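Local coordinates for endonuclease V isoform X2 (Ciona intestinalis, PDB 6OZI), which probably cleaves inosine-containing nucleic acid in a metal-dependent hydrolysis, acting as an inosine-specific endonuclease V of the RNase H clan, at residues Y69-K74 with L98-A103. The protein carries 1 engineered substitution. Sequence-based numbering, arbitrary orientation.
With K (potassium ion), chain E.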
loop_
_atom_site.group_PDB
_atom_site.type_symbol
_atom_site.label_atom_id
_atom_site.label_comp_id
_atom_site.label_asym_id
_atom_site.label_seq_id
_atom_site.Cartn_x
_atom_site.Cartn_y
_atom_site.Cartn_z
ATOM N N TYR A 69 -24.651 -1.860 1.087
ATOM C CA TYR A 69 -24.776 -0.409 1.143
ATOM C C TYR A 69 -23.400 0.217 1.302
ATOM O O TYR A 69 -22.554 -0.307 2.027
ATOM C CB TYR A 69 -25.685 0.027 2.298
ATOM C CG TYR A 69 -25.809 1.534 2.498
ATOM C CD1 TYR A 69 -24.909 2.230 3.307
ATOM C CD2 TYR A 69 -26.843 2.251 1.906
ATOM C CE1 TYR A 69 -25.030 3.593 3.507
ATOM C CE2 TYR A 69 -26.967 3.612 2.099
ATOM C CZ TYR A 69 -26.060 4.279 2.901
ATOM O OH TYR A 69 -26.196 5.634 3.092
ATOM N N MET A 70 -23.184 1.339 0.625
ATOM C CA MET A 70 -21.962 2.111 0.799
ATOM C C MET A 70 -22.262 3.575 0.522
ATOM O O MET A 70 -23.029 3.895 -0.391
ATOM C CB MET A 70 -20.839 1.616 -0.122
ATOM C CG MET A 70 -19.486 2.292 0.113
ATOM S SD MET A 70 -19.266 3.826 -0.823
ATOM C CE MET A 70 -18.738 3.170 -2.408
ATOM N N ASN A 71 -21.666 4.457 1.320
ATOM C CA ASN A 71 -21.727 5.884 1.040
ATOM C C ASN A 71 -20.486 6.555 1.615
ATOM O O ASN A 71 -20.020 6.184 2.696
ATOM C CB ASN A 71 -23.002 6.528 1.607
ATOM C CG ASN A 71 -23.103 8.010 1.272
ATOM O OD1 ASN A 71 -23.491 8.386 0.164
ATOM N ND2 ASN A 71 -22.757 8.857 2.233
ATOM N N THR A 72 -19.954 7.534 0.883
ATOM C CA THR A 72 -18.848 8.358 1.353
ATOM C C THR A 72 -19.280 9.817 1.338
ATOM O O THR A 72 -20.107 10.218 0.522
ATOM C CB THR A 72 -17.584 8.199 0.490
ATOM O OG1 THR A 72 -17.859 8.630 -0.849
ATOM C CG2 THR A 72 -17.124 6.749 0.462
ATOM N N THR A 73 -18.712 10.612 2.242
ATOM C CA THR A 73 -19.084 12.014 2.373
ATOM C C THR A 73 -17.836 12.851 2.589
ATOM O O THR A 73 -17.042 12.560 3.486
ATOM C CB THR A 73 -20.044 12.228 3.550
ATOM O OG1 THR A 73 -21.112 11.278 3.479
ATOM C CG2 THR A 73 -20.622 13.631 3.516
ATOM N N LYS A 74 -17.656 13.879 1.767
ATOM C CA LYS A 74 -16.607 14.853 2.033
ATOM C C LYS A 74 -16.971 15.646 3.282
ATOM O O LYS A 74 -18.044 16.253 3.351
ATOM C CB LYS A 74 -16.421 15.773 0.833
ATOM C CG LYS A 74 -15.331 16.818 1.007
ATOM C CD LYS A 74 -15.304 17.769 -0.185
ATOM C CE LYS A 74 -14.346 18.932 0.043
ATOM N NZ LYS A 74 -14.708 19.695 1.270
ATOM N N LEU A 98 -25.063 7.916 9.534
ATOM C CA LEU A 98 -26.144 7.086 10.051
ATOM C C LEU A 98 -27.497 7.655 9.657
ATOM O O LEU A 98 -28.395 6.918 9.238
ATOM C CB LEU A 98 -26.032 6.976 11.570
ATOM C CG LEU A 98 -27.084 6.112 12.266
ATOM C CD1 LEU A 98 -26.914 4.661 11.843
ATOM C CD2 LEU A 98 -26.983 6.250 13.778
ATOM N N GLN A 99 -27.672 8.969 9.824
ATOM C CA GLN A 99 -28.926 9.606 9.439
ATOM C C GLN A 99 -29.192 9.432 7.947
ATOM O O GLN A 99 -30.334 9.186 7.529
ATOM C CB GLN A 99 -28.884 11.083 9.835
ATOM C CG GLN A 99 -29.826 11.985 9.076
ATOM C CD GLN A 99 -29.874 13.393 9.662
ATOM O OE1 GLN A 99 -28.838 14.027 9.891
ATOM N NE2 GLN A 99 -31.083 13.903 9.867
ATOM N N LEU A 100 -28.144 9.559 7.124
ATOM C CA LEU A 100 -28.294 9.318 5.691
ATOM C C LEU A 100 -28.719 7.878 5.407
ATOM O O LEU A 100 -29.620 7.638 4.598
ATOM C CB LEU A 100 -26.985 9.650 4.980
ATOM C CG LEU A 100 -26.958 9.559 3.461
ATOM C CD1 LEU A 100 -28.103 10.334 2.862
ATOM C CD2 LEU A 100 -25.639 10.124 2.988
ATOM N N LEU A 101 -28.083 6.906 6.064
ATOM C CA LEU A 101 -28.464 5.506 5.881
ATOM C C LEU A 101 -29.923 5.282 6.267
ATOM O O LEU A 101 -30.678 4.629 5.537
ATOM C CB LEU A 101 -27.541 4.604 6.699
ATOM C CG LEU A 101 -27.947 3.139 6.857
ATOM C CD1 LEU A 101 -27.948 2.411 5.519
ATOM C CD2 LEU A 101 -27.020 2.440 7.838
ATOM N N LYS A 102 -30.340 5.824 7.414
ATOM C CA LYS A 102 -31.722 5.638 7.850
ATOM C C LYS A 102 -32.711 6.279 6.886
ATOM O O LYS A 102 -33.813 5.754 6.696
ATOM C CB LYS A 102 -31.923 6.202 9.259
ATOM C CG LYS A 102 -31.223 5.407 10.360
ATOM C CD LYS A 102 -31.500 5.987 11.750
ATOM C CE LYS A 102 -31.072 5.013 12.840
ATOM N NZ LYS A 102 -31.230 5.546 14.220
ATOM N N ALA A 103 -32.342 7.397 6.254
ATOM C CA ALA A 103 -33.272 8.020 5.315
ATOM C C ALA A 103 -33.291 7.294 3.973
ATOM O O ALA A 103 -34.346 7.185 3.339
ATOM C CB ALA A 103 -32.916 9.494 5.110
HETATM K K K E . -22.147 10.379 -1.346
HETATM O O HOH W 1 -22.791 11.916 1.283
HETATM O O HOH W 2 -19.848 10.450 -2.775
HETATM O O HOH W 3 -21.061 7.546 -2.329
#
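L100 is the first residue of 98-103 to meet the strand 69-74, and it comes up to N71 with one methyl: CD2 stands 3.2 Å from ND2 and 3.7 Å from CG of the amide. That amide is held from other directions as well. OD1 of N71 coordinates a potassium ion at 2.8 Å, joined by the backbone O of T72 and three waters, while ND2 donates to E97, one residue ahead of the segment on the same helix, and to a water that also binds the ion. The setting is the RNase H-like fold of endonuclease V, in which helix 86-104 packs across 67-76, an edge strand of the chain's central sheet, with the axes of 69-74 and 98-103 approaching to 10.0 Å. Next comes L101, whose CG lies anti to the backbone N (chi1 168°) and whose next torsion, 64°, turns CD1 over the middle of the Y69 ring, 3.5 Å from its centroid and 2° off the normal, a CH-pi contact. The tyrosine reaches past the methyl to the helix backbone, its OH ending 3.6 Å from CA of L101. A leucine in place of Y69 would probably leave CD1 of L101 without its aromatic face and open a gap where the OH met the helix backbone.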